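Local coordinates for protein octaprenyl-diphosphate synthase (Bacteroides thetaiotaomicron, PDB 3RMG) that probably builds prenyl diphosphates by magnesium-dependent condensation of isoprenoid units, as a member of the FPP/GGPP synthase family, at residues Gln211-Asp214 / Asp215-Asp218; Thr129-Tyr132 / Glu133-Arg136; Ile310-Ala313 / Leu314-Tyr317; Phe161-Glu164 / Val165-Val169. All coordinates share one frame; numbering follows the deposited sequence.

All four contacts are local, made along a helix or near one of its ends in an all-helical prenyltransferase fold. Interaction 3, in helix 309-323, is the most buried, and the one side-chain hydrogen bond between its two segments goes back to the backbone. Interaction 1 is partly buried, lies closest to the chain centre and carries the acidic residues of a family motif. Interaction 4, nearer the surface, begins helix 163-172 and touches interaction 1, Tyr166 and Phe167 packing on Ile212. Interaction 2 starts helix 132-154 about 32 Å from interaction 1, centre to centre, and faces the second subunit. Interactions 2 and 4 both contain a polar N-cap, Asn131 in one and Ser162 in the other.

Interaction 1 (Gln211-Asp214 / Asp215-Asp218); sequences QIKD and DIFD
The carbonyl oxygen of Lys213 stands over the centre of the Phe217 ring, 3.6 Å above its plane, and Asp214 meets the same ring at its edge, with OD1 close to the ring plane and 3.4 Å from Phe217 CD1. The Asp214 carboxylate is turned 60° from the ring. The residues lie at the C-terminal end of helix 193-217, and Asp214, Asp215 and Asp218 supply the aspartates of the second DDxxD motif of trans-prenyltransferases; in relatives this motif binds the magnesium ions that hold the substrate diphosphate. One turn apart, Gln211 NE2 donates to Asp215 OD1 over 3.0 Å, a somewhat bent bond (142° at the hydrogen). The acceptor lies in the plane of the Gln211 amide, whereas the amide nitrogen comes in from above the Asp215 carboxylate plane. A bend at chi2 (51°) turns the amide forward along the helix, toward the next turn and Asp215. Second-shell bonds fix both groups: Gln211 OE1 pairs with Thr174 OG1, and Asp215 OD2 with the hydroxyl of Tyr166. On another side of the helix, Ile212 CG2 lies 4.3 Å from Ile216 CD1, and both isoleucines pack on helix 283-302, at Ile291 and Ala287 respectively. The carbonyl oxygen of Lys213 that faces the ring also accepts a hydrogen bond, from Phe217 N at 3.3 Å.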
# COMPACT_ATOMS: atom_id res chain seq x y z
N GLN A 211 -24.14 3.01 2.83
CA GLN A 211 -23.58 4.25 2.30
C GLN A 211 -24.62 5.37 2.17
O GLN A 211 -24.34 6.51 2.51
CB GLN A 211 -22.94 4.02 0.93
CG GLN A 211 -22.18 5.24 0.45
CD GLN A 211 -21.22 5.74 1.52
OE1 GLN A 211 -20.30 5.03 1.92
NE2 GLN A 211 -21.45 6.96 1.99
N ILE A 212 -25.80 5.03 1.67
CA ILE A 212 -26.88 5.99 1.54
C ILE A 212 -27.32 6.48 2.92
O ILE A 212 -27.56 7.68 3.11
CB ILE A 212 -28.08 5.38 0.81
CG1 ILE A 212 -27.75 5.18 -0.68
CG2 ILE A 212 -29.28 6.27 0.93
CD1 ILE A 212 -28.85 4.38 -1.44
N LYS A 213 -27.42 5.56 3.88
CA LYS A 213 -27.69 5.95 5.27
C LYS A 213 -26.73 7.03 5.75
O LYS A 213 -27.15 8.03 6.31
CB LYS A 213 -27.61 4.74 6.20
CG LYS A 213 -28.93 4.06 6.46
CD LYS A 213 -29.70 4.73 7.59
CE LYS A 213 -30.41 5.99 7.11
NZ LYS A 213 -31.40 6.49 8.11
N ASP A 214 -25.44 6.80 5.55
CA ASP A 214 -24.42 7.75 5.94
C ASP A 214 -24.56 9.10 5.24
O ASP A 214 -24.33 10.14 5.85
CB ASP A 214 -23.03 7.20 5.66
CG ASP A 214 -22.34 6.72 6.91
OD1 ASP A 214 -22.95 6.81 8.00
OD2 ASP A 214 -21.18 6.25 6.80
N ASP A 215 -24.91 9.08 3.96
CA ASP A 215 -25.05 10.32 3.19
C ASP A 215 -26.18 11.18 3.76
O ASP A 215 -26.09 12.40 3.78
CB ASP A 215 -25.30 10.01 1.72
CG ASP A 215 -24.08 9.48 1.01
OD1 ASP A 215 -22.98 9.46 1.61
OD2 ASP A 215 -24.21 9.08 -0.17
N ILE A 216 -27.24 10.53 4.22
CA ILE A 216 -28.36 11.24 4.83
C ILE A 216 -27.93 11.95 6.12
O ILE A 216 -28.25 13.11 6.33
CB ILE A 216 -29.51 10.28 5.12
CG1 ILE A 216 -30.29 10.00 3.83
CG2 ILE A 216 -30.42 10.86 6.19
CD1 ILE A 216 -31.20 8.79 3.90
N PHE A 217 -27.18 11.25 6.96
CA PHE A 217 -26.68 11.85 8.19
C PHE A 217 -26.07 13.23 7.97
O PHE A 217 -26.21 14.12 8.81
CB PHE A 217 -25.64 10.95 8.86
CG PHE A 217 -26.22 9.69 9.43
CD1 PHE A 217 -25.42 8.56 9.59
CD2 PHE A 217 -27.55 9.62 9.79
CE1 PHE A 217 -25.95 7.39 10.11
CE2 PHE A 217 -28.09 8.46 10.32
CZ PHE A 217 -27.28 7.34 10.48
N ASP A 218 -25.39 13.42 6.84
CA ASP A 218 -24.70 14.68 6.58
C ASP A 218 -25.64 15.89 6.50
O ASP A 218 -25.22 17.03 6.69
CB ASP A 218 -23.89 14.59 5.29
CG ASP A 218 -22.83 15.65 5.21
OD1 ASP A 218 -22.77 16.36 4.18
OD2 ASP A 218 -22.04 15.77 6.17

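Interaction 2 (Thr129-Tyr132 / Glu133-Arg136); sequences TNNY and EIIR
Asn131 OD1 faces the backbone nitrogens of Glu133, at 3.0 Å, and Ile134, at 3.4 Å, in two weak hydrogen bonds. The first is weak because it is strongly bent, 123° at the hydrogen, and the second because it is long. What brings the amide there is chi1 of -177°, which sets CG opposite the backbone N and swings the group over the start of the helix. The carbonyl of Asn131 adds a stronger grip, Ile135 N donating to Asn131 O across 3.0 Å. Ile134 crosses the asparagine at about a right angle, its CD1 3.8 Å from Asn131 ND2. This is an N-cap: Asn131 precedes helix 132-154 directly, at the turn that follows helix 102-128, and Asn130 before it has positive phi. Behind the cap Thr129 forms an ST turn, its OG1 accepting from Asn131 N at 3.0 Å, and its CG2 rests 3.8 Å from Ile134 CG2. Further out, Thr129 OG1 is also bonded to Ala126 O, and Ile134 packs against Leu187 of helix 174-188. Arg136, one turn into the helix, has Tyr132 O above one face of its guanidinium, offset toward the rim. That arginine forms a salt bridge through NH1 with Glu127 of the second subunit, and the Tyr132 ring stacks on Tyr132 of that same subunit.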
# COMPACT_ATOMS: atom_id res chain seq x y z
N THR A 129 -4.67 -16.60 4.61
CA THR A 129 -5.88 -17.39 4.33
C THR A 129 -5.56 -18.65 3.54
O THR A 129 -6.41 -19.54 3.38
CB THR A 129 -6.95 -16.64 3.49
OG1 THR A 129 -6.53 -16.60 2.11
CG2 THR A 129 -7.20 -15.23 4.00
N ASN A 130 -4.35 -18.71 3.00
CA ASN A 130 -3.97 -19.80 2.11
C ASN A 130 -5.00 -20.05 1.01
O ASN A 130 -5.21 -21.18 0.59
CB ASN A 130 -3.74 -21.10 2.89
CG ASN A 130 -2.72 -20.93 4.03
OD1 ASN A 130 -1.63 -20.38 3.84
ND2 ASN A 130 -3.08 -21.41 5.22
N ASN A 131 -5.65 -18.98 0.55
CA ASN A 131 -6.66 -19.12 -0.50
C ASN A 131 -6.43 -18.09 -1.61
O ASN A 131 -6.43 -16.89 -1.37
CB ASN A 131 -8.07 -19.02 0.10
CG ASN A 131 -9.17 -19.23 -0.93
OD1 ASN A 131 -9.03 -18.89 -2.10
ND2 ASN A 131 -10.29 -19.79 -0.48
N TYR A 132 -6.21 -18.59 -2.83
CA TYR A 132 -5.78 -17.75 -3.96
C TYR A 132 -6.83 -16.73 -4.35
O TYR A 132 -6.53 -15.54 -4.60
CB TYR A 132 -5.43 -18.61 -5.18
CG TYR A 132 -4.05 -19.23 -5.12
CD1 TYR A 132 -2.91 -18.42 -5.15
CD2 TYR A 132 -3.87 -20.60 -5.03
CE1 TYR A 132 -1.64 -18.97 -5.08
CE2 TYR A 132 -2.60 -21.16 -4.97
CZ TYR A 132 -1.49 -20.34 -5.00
OH TYR A 132 -0.23 -20.90 -4.94
N GLU A 133 -8.07 -17.20 -4.42
CA GLU A 133 -9.20 -16.37 -4.81
C GLU A 133 -9.32 -15.21 -3.84
O GLU A 133 -9.58 -14.07 -4.24
CB GLU A 133 -10.46 -17.20 -4.82
CG GLU A 133 -10.29 -18.48 -5.63
CD GLU A 133 -11.59 -18.98 -6.22
OE1 GLU A 133 -12.30 -18.17 -6.87
OE2 GLU A 133 -11.90 -20.18 -6.04
N ILE A 134 -9.10 -15.50 -2.57
CA ILE A 134 -9.24 -14.47 -1.57
C ILE A 134 -8.09 -13.50 -1.75
O ILE A 134 -8.26 -12.29 -1.62
CB ILE A 134 -9.24 -15.05 -0.16
CG1 ILE A 134 -10.58 -15.77 0.10
CG2 ILE A 134 -9.00 -13.97 0.84
CD1 ILE A 134 -10.62 -16.57 1.42
N ILE A 135 -6.92 -14.04 -2.06
CA ILE A 135 -5.78 -13.19 -2.36
C ILE A 135 -6.08 -12.35 -3.60
O ILE A 135 -5.87 -11.14 -3.61
CB ILE A 135 -4.50 -14.03 -2.54
CG1 ILE A 135 -4.14 -14.71 -1.20
CG2 ILE A 135 -3.35 -13.15 -3.01
CD1 ILE A 135 -3.00 -15.70 -1.25
N ARG A 136 -6.60 -12.99 -4.63
CA ARG A 136 -7.02 -12.27 -5.82
C ARG A 136 -8.05 -11.19 -5.47
O ARG A 136 -7.95 -10.06 -5.94
CB ARG A 136 -7.59 -13.25 -6.84
CG ARG A 136 -7.47 -12.78 -8.28
CD ARG A 136 -7.05 -13.94 -9.16
NE ARG A 136 -7.67 -15.20 -8.75
CZ ARG A 136 -7.15 -16.41 -8.97
NH1 ARG A 136 -6.00 -16.53 -9.61
NH2 ARG A 136 -7.79 -17.49 -8.55

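Interaction 3 (Ile310-Ala313 / Leu314-Tyr317); sequences ICLA and LRTY
Thr316 reaches back one turn to Leu312, its hydroxyl donating to Leu312 O over 2.9 Å. Here helix 309-323 folds a side chain onto its own backbone: chi1 of -49° puts OG1 beside the threonine's backbone N, from where it can share the i-4 carbonyl with the regular helical bond. Thr316 N lies 3.0 Å from Leu312 O, and the two donors approach from opposite faces of the carbonyl plane, so one oxygen is gripped twice. Leu312 runs alongside the threonine, its CD1 3.8 Å from Thr316 OG1. Arg315 is straight through chi2 (-162°) and then turns at chi3 (-49°), which brings its guanidinium back over the preceding turn. One face of that group lies over the Leu312 backbone, CZ being 4.0 Å from Leu312 CA, while the leucine side chain crosses the arginine at about a right angle. Cys311 SG sits at the guanidinium edge and in its plane, 3.7 Å from Arg315 NH2; the same nitrogen is salt-bridged to Asp307, which would hold the bent chain in place. Ile310 and Ala313 pack on helix 50-62, where Tyr317 also bonds through OH to Met50 O, and Thr316 packs on helix 5-10. Ile310 and Leu314, four residues apart, make an apolar contact, Ile310 CG2 lying 4.3 Å from Leu314 CD1.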
# COMPACT_ATOMS: atom_id res chain seq x y z
N ILE A 310 -28.70 -17.82 11.91
CA ILE A 310 -27.81 -16.97 11.12
C ILE A 310 -28.62 -16.07 10.17
O ILE A 310 -28.40 -14.86 10.12
CB ILE A 310 -26.74 -17.78 10.36
CG1 ILE A 310 -25.86 -18.55 11.34
CG2 ILE A 310 -25.86 -16.86 9.53
CD1 ILE A 310 -25.33 -17.69 12.49
N CYS A 311 -29.57 -16.66 9.44
CA CYS A 311 -30.48 -15.88 8.60
C CYS A 311 -31.15 -14.79 9.44
O CYS A 311 -31.22 -13.63 9.02
CB CYS A 311 -31.53 -16.76 7.93
SG CYS A 311 -32.31 -16.07 6.40
N LEU A 312 -31.63 -15.15 10.62
CA LEU A 312 -32.34 -14.21 11.48
C LEU A 312 -31.39 -13.10 11.93
O LEU A 312 -31.75 -11.92 11.97
CB LEU A 312 -32.95 -14.93 12.69
CG LEU A 312 -33.39 -14.08 13.90
CD1 LEU A 312 -34.34 -13.00 13.47
CD2 LEU A 312 -34.04 -14.94 14.98
N ALA A 313 -30.16 -13.49 12.24
CA ALA A 313 -29.15 -12.53 12.64
C ALA A 313 -28.86 -11.51 11.52
O ALA A 313 -28.77 -10.31 11.78
CB ALA A 313 -27.87 -13.25 13.07
N LEU A 314 -28.75 -11.99 10.29
CA LEU A 314 -28.57 -11.12 9.12
C LEU A 314 -29.75 -10.18 8.86
O LEU A 314 -29.56 -8.99 8.57
CB LEU A 314 -28.31 -11.96 7.87
CG LEU A 314 -26.86 -12.41 7.75
CD1 LEU A 314 -26.73 -13.58 6.82
CD2 LEU A 314 -25.98 -11.21 7.32
N ARG A 315 -30.98 -10.69 8.97
CA ARG A 315 -32.11 -9.80 8.82
C ARG A 315 -32.07 -8.70 9.87
O ARG A 315 -32.32 -7.55 9.55
CB ARG A 315 -33.44 -10.56 8.84
CG ARG A 315 -33.59 -11.52 7.67
CD ARG A 315 -35.03 -11.94 7.44
NE ARG A 315 -35.70 -12.39 8.66
CZ ARG A 315 -35.54 -13.60 9.21
NH1 ARG A 315 -36.22 -13.92 10.30
NH2 ARG A 315 -34.71 -14.48 8.68
N THR A 316 -31.74 -9.04 11.12
CA THR A 316 -31.65 -8.06 12.19
C THR A 316 -30.48 -7.09 11.95
O THR A 316 -30.60 -5.89 12.16
CB THR A 316 -31.46 -8.72 13.58
OG1 THR A 316 -32.43 -9.76 13.75
CG2 THR A 316 -31.62 -7.70 14.70
N TYR A 317 -29.34 -7.61 11.53
CA TYR A 317 -28.23 -6.76 11.12
C TYR A 317 -28.71 -5.71 10.10
O TYR A 317 -28.45 -4.52 10.24
CB TYR A 317 -27.18 -7.64 10.48
CG TYR A 317 -25.92 -6.96 9.99
CD1 TYR A 317 -24.78 -6.91 10.78
CD2 TYR A 317 -25.85 -6.43 8.70
CE1 TYR A 317 -23.61 -6.32 10.32
CE2 TYR A 317 -24.69 -5.83 8.23
CZ TYR A 317 -23.58 -5.78 9.05
OH TYR A 317 -22.43 -5.20 8.58

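Interaction 4 (Phe161-Glu164 / Val165-Val169); sequences FSEE and VYFDV
Glu163 and Phe167 share a first torsion, chi1 -49° and -78°, that sets each CG beside its own backbone N; one turn apart, the two side chains therefore run side by side in the same direction. They belong to the first turns of helix 163-172, whose N-cap is Ser162. The Phe167 ring meets the aliphatic root of the glutamate, CE1 lying 3.8 Å from Glu163 CB, with the ring and carboxylate planes nearly perpendicular at 84°. At the cap, Ser162 OG lies 3.3 Å from Val165 N and accepts its hydrogen bond, although the hydroxyl is modelled too close to its surroundings for its position to be sure. The carbonyl of Ser162 takes only weak bonds, from Val165 N and Tyr166 N, the latter at 3.4 Å. The regular pattern sets in one residue later: Phe167 N reaches Glu163 O at 2.8 Å, nearly in line with the carbonyl bond, and Asp168 N reaches Glu164 O at 3.0 Å. Glu163, Tyr166 and Phe167 all pack on Leu240 of helix 240-249, and the two aromatic residues also touch Ile212 of helix 193-217, while Tyr166 OH hydrogen-bonds to Asp215. Tyr166 lies against its neighbour's ring as well, CD2 standing over the centre of one Phe167 face, 4.0 Å above its plane.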
# COMPACT_ATOMS: atom_id res chain seq x y z
N PHE A 161 -24.84 14.82 -12.05
CA PHE A 161 -26.09 15.11 -11.34
C PHE A 161 -27.10 13.97 -11.48
O PHE A 161 -28.26 14.11 -11.11
CB PHE A 161 -26.71 16.41 -11.87
CG PHE A 161 -25.71 17.51 -12.06
CD1 PHE A 161 -24.81 17.46 -13.13
CD2 PHE A 161 -25.66 18.59 -11.19
CE1 PHE A 161 -23.89 18.48 -13.32
CE2 PHE A 161 -24.74 19.60 -11.37
CZ PHE A 161 -23.85 19.55 -12.44
N SER A 162 -26.64 12.86 -12.05
CA SER A 162 -27.45 11.66 -12.16
C SER A 162 -27.22 10.76 -10.95
O SER A 162 -26.10 10.67 -10.43
CB SER A 162 -27.07 10.89 -13.42
OG SER A 162 -25.68 10.58 -13.40
N GLU A 163 -28.28 10.10 -10.49
CA GLU A 163 -28.13 9.08 -9.49
C GLU A 163 -27.16 8.03 -10.04
O GLU A 163 -26.25 7.58 -9.33
CB GLU A 163 -29.49 8.44 -9.17
CG GLU A 163 -30.59 9.43 -8.89
CD GLU A 163 -31.85 8.75 -8.38
OE1 GLU A 163 -32.12 7.61 -8.80
OE2 GLU A 163 -32.58 9.35 -7.57
N GLU A 164 -27.34 7.66 -11.30
CA GLU A 164 -26.48 6.64 -11.91
C GLU A 164 -25.01 6.86 -11.55
O GLU A 164 -24.32 5.92 -11.17
CB GLU A 164 -26.66 6.59 -13.43
CG GLU A 164 -28.00 6.01 -13.88
CD GLU A 164 -29.14 7.00 -13.74
OE1 GLU A 164 -30.31 6.59 -13.92
OE2 GLU A 164 -28.87 8.19 -13.46
N VAL A 165 -24.53 8.08 -11.65
CA VAL A 165 -23.13 8.32 -11.33
C VAL A 165 -22.89 8.14 -9.83
O VAL A 165 -21.83 7.68 -9.40
CB VAL A 165 -22.66 9.71 -11.79
CG1 VAL A 165 -21.20 9.91 -11.43
CG2 VAL A 165 -22.88 9.87 -13.29
N TYR A 166 -23.89 8.51 -9.04
CA TYR A 166 -23.79 8.44 -7.60
C TYR A 166 -23.67 6.98 -7.14
O TYR A 166 -22.83 6.65 -6.30
CB TYR A 166 -25.04 9.07 -7.00
CG TYR A 166 -25.28 8.83 -5.54
CD1 TYR A 166 -24.44 9.36 -4.57
CD2 TYR A 166 -26.40 8.11 -5.12
CE1 TYR A 166 -24.69 9.15 -3.22
CE2 TYR A 166 -26.66 7.91 -3.77
CZ TYR A 166 -25.80 8.43 -2.83
OH TYR A 166 -26.07 8.23 -1.49
N PHE A 167 -24.51 6.13 -7.72
CA PHE A 167 -24.55 4.71 -7.38
C PHE A 167 -23.33 3.96 -7.88
O PHE A 167 -22.81 3.08 -7.21
CB PHE A 167 -25.81 4.08 -7.93
CG PHE A 167 -27.01 4.39 -7.11
CD1 PHE A 167 -28.06 5.10 -7.64
CD2 PHE A 167 -27.07 3.98 -5.79
CE1 PHE A 167 -29.17 5.38 -6.87
CE2 PHE A 167 -28.17 4.26 -5.02
CZ PHE A 167 -29.22 4.96 -5.56
N ASP A 168 -22.90 4.32 -9.08
CA ASP A 168 -21.69 3.76 -9.63
C ASP A 168 -20.51 3.97 -8.70
O ASP A 168 -19.71 3.07 -8.48
CB ASP A 168 -21.39 4.37 -11.00
CG ASP A 168 -20.32 3.60 -11.74
OD1 ASP A 168 -20.44 2.36 -11.83
OD2 ASP A 168 -19.35 4.24 -12.21
N VAL A 169 -20.40 5.17 -8.14
CA VAL A 169 -19.31 5.50 -7.23
C VAL A 169 -19.38 4.69 -5.94
O VAL A 169 -18.37 4.17 -5.46
CB VAL A 169 -19.34 7.00 -6.85
CG1 VAL A 169 -18.27 7.30 -5.79
CG2 VAL A 169 -19.16 7.88 -8.10